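Local coordinates for protein calreticulin, putative (Trypanosoma cruzi, PDB 5HCF) that probably acts as a lectin-like chaperone, its globular domain having both carbohydrate- and peptide-binding properties, at residues G31-D36 and A252-V257; V75-D80 and F109-C114; Y148-H151 and S157-F160. All blocks are in the same frame, centred on the assembly; numbering follows the deposited sequence. Where two conformers were deposited one is given.

Contact 1: residues G31-D36 and A252-V257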
loop_
_atom_site.group_PDB
_atom_site.type_symbol
_atom_site.label_atom_id
_atom_site.label_comp_id
_atom_site.label_asym_id
_atom_site.label_seq_id
_atom_site.Cartn_x
_atom_site.Cartn_y
_atom_site.Cartn_z
ATOM N N GLY A 31 -10.399 0.182 17.328
ATOM C CA GLY A 31 -10.679 -1.245 17.264
ATOM C C GLY A 31 -11.108 -1.852 18.590
ATOM O O GLY A 31 -11.186 -1.147 19.596
ATOM N N LYS A 32 -11.388 -3.156 18.598
ATOM C CA LYS A 32 -11.759 -3.853 19.834
ATOM C C LYS A 32 -10.648 -3.873 20.878
ATOM O O LYS A 32 -10.916 -3.766 22.074
ATOM C CB LYS A 32 -12.165 -5.301 19.558
ATOM C CG LYS A 32 -13.352 -5.499 18.646
ATOM C CD LYS A 32 -13.812 -6.945 18.746
ATOM C CE LYS A 32 -12.668 -7.885 18.379
ATOM N NZ LYS A 32 -13.092 -9.305 18.261
ATOM N N PHE A 33 -9.408 -4.024 20.427
ATOM C CA PHE A 33 -8.258 -3.923 21.318
ATOM C C PHE A 33 -7.205 -3.017 20.693
ATOM O O PHE A 33 -7.114 -2.913 19.471
ATOM C CB PHE A 33 -7.668 -5.306 21.611
ATOM C CG PHE A 33 -6.927 -5.902 20.454
ATOM C CD1 PHE A 33 -7.609 -6.526 19.426
ATOM C CD2 PHE A 33 -5.545 -5.840 20.395
ATOM C CE1 PHE A 33 -6.930 -7.070 18.359
ATOM C CE2 PHE A 33 -4.860 -6.387 19.329
ATOM C CZ PHE A 33 -5.553 -7.003 18.310
ATOM N N TYR A 34 -6.410 -2.360 21.529
ATOM C CA TYR A 34 -5.479 -1.350 21.040
ATOM C C TYR A 34 -4.334 -1.097 22.015
ATOM O O TYR A 34 -4.491 -1.249 23.229
ATOM C CB TYR A 34 -6.229 -0.045 20.772
ATOM C CG TYR A 34 -7.224 0.284 21.859
ATOM C CD1 TYR A 34 -6.809 0.867 23.050
ATOM C CD2 TYR A 34 -8.573 -0.008 21.708
ATOM C CE1 TYR A 34 -7.706 1.159 24.052
ATOM C CE2 TYR A 34 -9.481 0.282 22.711
ATOM C CZ TYR A 34 -9.040 0.866 23.881
ATOM O OH TYR A 34 -9.932 1.162 24.887
ATOM N N ALA A 35 -3.181 -0.713 21.474
ATOM C CA ALA A 35 -2.038 -0.321 22.290
ATOM C C ALA A 35 -2.318 0.986 23.031
ATOM O O ALA A 35 -1.899 1.169 24.175
ATOM C CB ALA A 35 -0.790 -0.190 21.428
ATOM N N ASP A 36 -3.038 1.890 22.376
ATOM C CA ASP A 36 -3.344 3.192 22.958
ATOM C C ASP A 36 -4.671 3.707 22.403
ATOM O O ASP A 36 -4.874 3.729 21.194
ATOM C CB ASP A 36 -2.209 4.181 22.673
ATOM C CG ASP A 36 -2.437 5.537 23.312
ATOM O OD1 ASP A 36 -3.298 6.298 22.819
ATOM O OD2 ASP A 36 -1.751 5.844 24.309
ATOM N N ALA A 252 0.645 -5.915 21.496
ATOM C CA ALA A 252 0.786 -7.349 21.721
ATOM C C ALA A 252 0.267 -7.758 23.103
ATOM O O ALA A 252 -0.323 -8.826 23.259
ATOM C CB ALA A 252 2.239 -7.766 21.552
ATOM N N ASP A 253 0.488 -6.905 24.099
ATOM C CA ASP A 253 -0.012 -7.163 25.447
ATOM C C ASP A 253 -1.525 -6.977 25.505
ATOM O O ASP A 253 -2.226 -7.688 26.232
ATOM C CB ASP A 253 0.673 -6.250 26.467
ATOM C CG ASP A 253 2.142 -6.583 26.654
ATOM O OD1 ASP A 253 2.585 -7.642 26.156
ATOM O OD2 ASP A 253 2.855 -5.786 27.300
ATOM N N ALA A 254 -2.025 -6.024 24.727
ATOM C CA ALA A 254 -3.460 -5.809 24.623
ATOM C C ALA A 254 -4.123 -7.013 23.960
ATOM O O ALA A 254 -5.212 -7.431 24.356
ATOM C CB ALA A 254 -3.755 -4.540 23.848
ATOM N N LEU A 255 -3.457 -7.560 22.946
ATOM C CA LEU A 255 -3.947 -8.753 22.262
ATOM C C LEU A 255 -4.000 -9.969 23.185
ATOM O O LEU A 255 -4.963 -10.736 23.151
ATOM C CB LEU A 255 -3.083 -9.069 21.041
ATOM C CG LEU A 255 -3.487 -10.343 20.293
ATOM C CD1 LEU A 255 -4.905 -10.243 19.737
ATOM C CD2 LEU A 255 -2.487 -10.646 19.192
ATOM N N LYS A 256 -2.978 -10.144 24.016
ATOM C CA LYS A 256 -2.963 -11.276 24.934
ATOM C C LYS A 256 -4.058 -11.150 25.977
ATOM O O LYS A 256 -4.636 -12.147 26.405
ATOM C CB LYS A 256 -1.611 -11.418 25.635
ATOM C CG LYS A 256 -1.607 -12.548 26.669
ATOM C CD LYS A 256 -0.224 -12.821 27.239
ATOM C CE LYS A 256 -0.280 -13.858 28.364
ATOM N NZ LYS A 256 -0.773 -15.199 27.935
ATOM N N VAL A 257 -4.331 -9.919 26.391
ATOM C CA VAL A 257 -5.380 -9.675 27.365
ATOM C C VAL A 257 -6.738 -10.083 26.809
ATOM O O VAL A 257 -7.510 -10.768 27.483
ATOM C CB VAL A 257 -5.429 -8.199 27.785
ATOM C CG1 VAL A 257 -6.721 -7.910 28.535
ATOM C CG2 VAL A 257 -4.212 -7.854 28.640
#
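The C-terminal helix 248-260 lies against the loop joining strands 26-29 and 42-45, and Phe33 meets Ala254 and Leu255 there. The isobutyl group of Leu255 covers one face of the Phe33 ring: CD1 of Leu255 sits 4.0 Å from the centroid of the Phe33 ring, 28° off its normal, a CH-pi contact. Within it, Leu255 CD1 comes closest to Phe33 CZ, at 3.6 Å. The root of the same leucine is just as close, since its CB lies 3.6 Å from Phe33 CE2, and the helix backbone joins in where Phe33 CD2 is 3.7 Å from Leu255 N. Phe33 reaches the helix with its CG set between its own backbone N and carbonyl carbon (chi1 73°). Lys76 makes a cation-pi interaction with the same ring, and Met258, one turn further along the helix, also touches the Phe33 side chain. Ala254 fills the neighbouring position with a short side chain: its CB is 3.4 Å from Tyr34 O, where the loop backbone touches the helix, and 4.1 Å from Phe33 CD2. No hydrogen bond crosses, and the two segments are held by apolar and CH-pi contacts. A helix following the lectin-like beta-sandwich and packed against it is a feature of the globular domain of the calreticulin family.

Contact 2: residues V75-D80 and F109-C114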
loop_
_atom_site.group_PDB
_atom_site.type_symbol
_atom_site.label_atom_id
_atom_site.label_comp_id
_atom_site.label_asym_id
_atom_site.label_seq_id
_atom_site.Cartn_x
_atom_site.Cartn_y
_atom_site.Cartn_z
ATOM N N VAL A 75 -1.868 -1.698 8.106
ATOM C CA VAL A 75 -3.220 -2.245 8.197
ATOM C C VAL A 75 -3.295 -3.221 9.359
ATOM O O VAL A 75 -2.379 -4.015 9.568
ATOM C CB VAL A 75 -3.645 -2.986 6.923
ATOM C CG1 VAL A 75 -5.158 -2.949 6.773
ATOM C CG2 VAL A 75 -2.974 -2.384 5.723
ATOM N N LYS A 76 -4.392 -3.172 10.102
ATOM C CA LYS A 76 -4.605 -4.122 11.181
ATOM C C LYS A 76 -5.861 -4.932 10.900
ATOM O O LYS A 76 -6.960 -4.384 10.868
ATOM C CB LYS A 76 -4.715 -3.406 12.528
ATOM C CG LYS A 76 -4.901 -4.348 13.708
ATOM C CD LYS A 76 -5.396 -3.627 14.957
ATOM C CE LYS A 76 -5.230 -4.501 16.188
ATOM N NZ LYS A 76 -6.160 -4.110 17.275
ATOM N N HIS A 77 -5.686 -6.227 10.666
ATOM C CA HIS A 77 -6.811 -7.130 10.445
ATOM C C HIS A 77 -7.147 -7.890 11.725
ATOM O O HIS A 77 -6.855 -9.082 11.836
ATOM C CB HIS A 77 -6.496 -8.126 9.328
ATOM C CG HIS A 77 -6.209 -7.486 8.004
ATOM N ND1 HIS A 77 -7.074 -6.607 7.399
ATOM C CD2 HIS A 77 -5.147 -7.615 7.172
ATOM C CE1 HIS A 77 -6.559 -6.215 6.242
ATOM N NE2 HIS A 77 -5.393 -6.810 6.084
ATOM N N GLU A 78 -7.764 -7.204 12.683
ATOM C CA GLU A 78 -8.062 -7.791 13.990
ATOM C C GLU A 78 -9.298 -8.689 13.973
ATOM O O GLU A 78 -9.576 -9.397 14.943
ATOM C CB GLU A 78 -8.248 -6.682 15.034
ATOM C CG GLU A 78 -9.246 -5.605 14.631
ATOM C CD GLU A 78 -9.742 -4.781 15.812
ATOM O OE1 GLU A 78 -8.931 -4.475 16.712
ATOM O OE2 GLU A 78 -10.942 -4.431 15.835
ATOM N N GLN A 79 -10.019 -8.674 12.858
ATOM C CA GLN A 79 -11.319 -9.334 12.766
ATOM C C GLN A 79 -11.297 -10.832 12.443
ATOM O O GLN A 79 -12.356 -11.461 12.416
ATOM C CB GLN A 79 -12.189 -8.613 11.734
ATOM C CG GLN A 79 -11.721 -8.761 10.309
ATOM C CD GLN A 79 -10.838 -7.604 9.880
ATOM O OE1 GLN A 79 -10.036 -7.095 10.663
ATOM N NE2 GLN A 79 -10.991 -7.176 8.635
ATOM N N ASP A 80 -10.115 -11.400 12.200
ATOM C CA ASP A 80 -10.000 -12.755 11.641
ATOM C C ASP A 80 -10.387 -12.712 10.179
ATOM O O ASP A 80 -11.434 -13.212 9.776
ATOM C CB ASP A 80 -10.871 -13.775 12.387
ATOM C CG ASP A 80 -10.275 -14.198 13.712
ATOM O OD1 ASP A 80 -9.036 -14.352 13.780
ATOM O OD2 ASP A 80 -11.047 -14.388 14.680
ATOM N N PHE A 109 -0.491 -1.063 -3.741
ATOM C CA PHE A 109 0.469 -1.576 -2.770
ATOM C C PHE A 109 -0.180 -1.961 -1.440
ATOM O O PHE A 109 -0.860 -1.146 -0.818
ATOM C CB PHE A 109 1.559 -0.515 -2.557
ATOM C CG PHE A 109 2.559 -0.859 -1.493
ATOM C CD1 PHE A 109 3.250 -2.055 -1.526
ATOM C CD2 PHE A 109 2.813 0.033 -0.457
ATOM C CE1 PHE A 109 4.166 -2.362 -0.542
ATOM C CE2 PHE A 109 3.729 -0.266 0.526
ATOM C CZ PHE A 109 4.409 -1.465 0.484
ATOM N N GLY A 110 0.024 -3.207 -1.016
ATOM C CA GLY A 110 -0.449 -3.650 0.285
ATOM C C GLY A 110 -0.888 -5.103 0.319
ATOM O O GLY A 110 -0.898 -5.775 -0.713
ATOM N N PRO A 111 -1.259 -5.597 1.511
ATOM C CA PRO A 111 -1.660 -6.995 1.708
ATOM C C PRO A 111 -3.016 -7.321 1.093
ATOM O O PRO A 111 -3.904 -6.468 1.065
ATOM C CB PRO A 111 -1.705 -7.130 3.233
ATOM C CG PRO A 111 -2.030 -5.755 3.707
ATOM C CD PRO A 111 -1.274 -4.843 2.778
ATOM N N ASP A 112 -3.169 -8.552 0.614
ATOM C CA ASP A 112 -4.434 -9.008 0.047
ATOM C C ASP A 112 -4.568 -10.501 0.300
ATOM O O ASP A 112 -3.630 -11.262 0.091
ATOM C CB ASP A 112 -4.515 -8.698 -1.452
ATOM C CG ASP A 112 -5.895 -8.971 -2.034
ATOM O OD1 ASP A 112 -6.863 -9.128 -1.255
ATOM O OD2 ASP A 112 -6.015 -9.022 -3.275
ATOM N N ARG A 113 -5.733 -10.917 0.783
ATOM C CA ARG A 113 -5.952 -12.321 1.101
ATOM C C ARG A 113 -7.392 -12.762 0.850
ATOM O O ARG A 113 -8.345 -12.007 1.084
ATOM C CB ARG A 113 -5.572 -12.582 2.562
ATOM C CG ARG A 113 -5.913 -13.973 3.078
ATOM C CD ARG A 113 -6.838 -13.897 4.285
ATOM N NE ARG A 113 -6.157 -13.406 5.483
ATOM C CZ ARG A 113 -5.845 -14.160 6.536
ATOM N NH1 ARG A 113 -6.153 -15.453 6.551
ATOM N NH2 ARG A 113 -5.231 -13.618 7.582
ATOM N N CYS A 114 -7.538 -13.995 0.375
ATOM C CA CYS A 114 -8.842 -14.599 0.155
ATOM C C CYS A 114 -8.673 -16.115 0.130
ATOM O O CYS A 114 -8.138 -16.673 -0.829
ATOM C CB CYS A 114 -9.465 -14.092 -1.147
ATOM S SG CYS A 114 -11.241 -14.364 -1.283
#
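Pro111 meets Val75 and His77 with its pyrrolidine ring, which is turned toward Val75 on strand 69-76 and the following His77. Starting at CB, the ring first touches the hydroxyl end of Tyr148, from strand 145-152. The next atom, CG, makes the main contact: Pro111 CG is 4.0 Å from Val75 CG2, and it also lies near the plane of the His77 imidazole, at that ring's edge, with His77 NE2 4.3 Å away. The last carbon, CD, closes the ring back to the backbone N and remains beside the valine, Pro111 CD to Val75 CG2 being 4.2 Å. Val75 offers this methyl because its CG1 stands anti to the backbone N (chi1 -153°), which puts CG2 beside that N.

This is the interior of a legume-lectin beta-sandwich: strand 69-76 belongs to one sheet, strand 107-114 to the other, and apolar side chains meet across the gap. Phe139 from a loop adds a further aromatic neighbour to Pro111. The chain turns a corner at Gly110, whose phi of 146° is a glycine conformation, just before the proline.

His77 is steadied from its other nitrogen, ND1, by a hydrogen bond with Ser222 OG, which helps fix the rotation of the imidazole. Its neighbours on either side form a salt bridge, Lys76 NZ to Glu78 OE1 at 2.9 Å, with the carboxylate using the lone pair turned away from its second oxygen. That second oxygen, OE2, accepts a hydrogen bond from Lys32 N.

Contact 3: residues Y148-H151 and S157-F160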
loop_
_atom_site.group_PDB
_atom_site.type_symbol
_atom_site.label_atom_id
_atom_site.label_comp_id
_atom_site.label_asym_id
_atom_site.label_seq_id
_atom_site.Cartn_x
_atom_site.Cartn_y
_atom_site.Cartn_z
ATOM N N TYR A 148 3.623 -1.713 5.877
ATOM C CA TYR A 148 4.143 -2.022 4.552
ATOM C C TYR A 148 4.800 -0.788 3.956
ATOM O O TYR A 148 4.156 0.239 3.755
ATOM C CB TYR A 148 3.028 -2.547 3.649
ATOM C CG TYR A 148 2.303 -3.727 4.258
ATOM C CD1 TYR A 148 1.277 -3.537 5.177
ATOM C CD2 TYR A 148 2.656 -5.032 3.931
ATOM C CE1 TYR A 148 0.617 -4.608 5.742
ATOM C CE2 TYR A 148 2.003 -6.109 4.489
ATOM C CZ TYR A 148 0.986 -5.893 5.396
ATOM O OH TYR A 148 0.328 -6.962 5.959
ATOM N N THR A 149 6.095 -0.901 3.683
ATOM C CA THR A 149 6.885 0.229 3.215
ATOM C C THR A 149 7.596 -0.111 1.915
ATOM O O THR A 149 8.179 -1.186 1.781
ATOM C CB THR A 149 7.936 0.659 4.264
ATOM O OG1 THR A 149 7.297 0.896 5.526
ATOM C CG2 THR A 149 8.647 1.919 3.817
ATOM N N LEU A 150 7.539 0.808 0.956
ATOM C CA LEU A 150 8.159 0.598 -0.347
ATOM C C LEU A 150 9.105 1.734 -0.696
ATOM O O LEU A 150 8.732 2.908 -0.648
ATOM C CB LEU A 150 7.101 0.468 -1.444
ATOM C CG LEU A 150 7.668 0.238 -2.847
ATOM C CD1 LEU A 150 8.534 -1.011 -2.863
ATOM C CD2 LEU A 150 6.575 0.149 -3.887
ATOM N N HIS A 151 10.334 1.375 -1.044
ATOM C CA HIS A 151 11.301 2.336 -1.540
ATOM C C HIS A 151 11.539 2.110 -3.023
ATOM O O HIS A 151 12.040 1.056 -3.420
ATOM C CB HIS A 151 12.619 2.234 -0.774
ATOM C CG HIS A 151 13.669 3.189 -1.249
ATOM N ND1 HIS A 151 15.021 2.981 -1.033
ATOM C CD2 HIS A 151 13.579 4.353 -1.935
ATOM C CE1 HIS A 151 15.707 3.975 -1.558
ATOM N NE2 HIS A 151 14.857 4.824 -2.112
ATOM N N SER A 157 16.311 0.571 -8.633
ATOM C CA SER A 157 16.225 -0.481 -7.622
ATOM C C SER A 157 15.016 -0.228 -6.721
ATOM O O SER A 157 14.369 0.817 -6.813
ATOM C CB SER A 157 17.504 -0.565 -6.781
ATOM O OG SER A 157 17.827 0.672 -6.175
ATOM N N TYR A 158 14.689 -1.204 -5.880
ATOM C CA TYR A 158 13.590 -1.060 -4.932
ATOM C C TYR A 158 13.838 -1.887 -3.675
ATOM O O TYR A 158 14.689 -2.780 -3.655
ATOM C CB TYR A 158 12.267 -1.477 -5.566
ATOM C CG TYR A 158 12.091 -2.974 -5.654
ATOM C CD1 TYR A 158 12.715 -3.708 -6.656
ATOM C CD2 TYR A 158 11.313 -3.658 -4.728
ATOM C CE1 TYR A 158 12.558 -5.081 -6.741
ATOM C CE2 TYR A 158 11.154 -5.027 -4.804
ATOM C CZ TYR A 158 11.779 -5.733 -5.812
ATOM O OH TYR A 158 11.625 -7.099 -5.891
ATOM N N GLU A 159 13.097 -1.582 -2.619
ATOM C CA GLU A 159 13.167 -2.379 -1.412
ATOM C C GLU A 159 11.832 -2.354 -0.681
ATOM O O GLU A 159 11.237 -1.293 -0.488
ATOM C CB GLU A 159 14.295 -1.879 -0.508
ATOM C CG GLU A 159 14.631 -2.818 0.647
ATOM C CD GLU A 159 15.964 -2.494 1.285
ATOM O OE1 GLU A 159 16.559 -1.455 0.921
ATOM O OE2 GLU A 159 16.422 -3.278 2.142
ATOM N N PHE A 160 11.372 -3.532 -0.266
ATOM C CA PHE A 160 10.098 -3.659 0.431
ATOM C C PHE A 160 10.309 -4.045 1.892
ATOM O O PHE A 160 11.001 -5.016 2.197
ATOM C CB PHE A 160 9.209 -4.694 -0.261
ATOM C CG PHE A 160 8.061 -5.160 0.583
ATOM C CD1 PHE A 160 7.082 -4.271 0.996
ATOM C CD2 PHE A 160 7.967 -6.484 0.981
ATOM C CE1 PHE A 160 6.027 -4.694 1.781
ATOM C CE2 PHE A 160 6.912 -6.914 1.766
ATOM C CZ PHE A 160 5.944 -6.017 2.168
#
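His151 and Glu159 are joined by a reciprocal pair of backbone hydrogen bonds. His151 N donates a hydrogen bond to Glu159 O at 2.9 Å, nearly straight (169° at the hydrogen), and Glu159 N donates one to His151 O at 3.0 Å, more bent at 149°. His151 O, besides this hydrogen bond, has a CA-H...O contact from Tyr158 CA, 3.0 Å away. The side chains of this pair find separate polar partners: His151 NE2 is hydrogen-bonded with Ser68 OG, and Glu159 OE2 with Ser166 OG.

The two strands form a beta hairpin, and the segments run nearly antiparallel. Leu150 and Phe160 are its next pair, non-hydrogen-bonded, their side chains on the opposite face from His151 and Glu159, toward strands 107-114 and 117-126 of the other sheet of the sandwich. Leu150 CG is anti to its backbone N (chi1 -180°), and the branch CD1 leans over the neighbouring strand to lie 3.6 Å from Glu159 O. The same methyl reaches Tyr158 CD2 at 4.3 Å. The Tyr148 and Phe160 side chains run alongside each other in the same direction, and their rings meet edge to edge, Tyr148 CD2 to Phe160 CZ at 3.9 Å. Phe160 CD1 in turn comes within 3.4 Å of Thr149 O. At the far end of its ring Tyr158 OH is hydrogen-bonded with Asp175 and Trp133.

Along the chain, contact 1 joins an early loop to the C-terminal helix and encloses contacts 2 and 3, which follow one another in series. Centres of contacts 1 and 2 lie about 17 Å apart, and those of contacts 2 and 3 about 19 Å, whereas contacts 1 and 3 are about 28 Å apart between centres and do not touch. Contact 2 is the bridge: residues 75-80 meet the loop 31-36, and residues 109-114 pack on Tyr148 and Phe160 of contact 3. Contacts 2 and 3 share one sheet through the neighbouring strands 69-76 and 145-152. Contact 1 lies at the periphery, where the C-terminal helix joins the lectin-like sandwich.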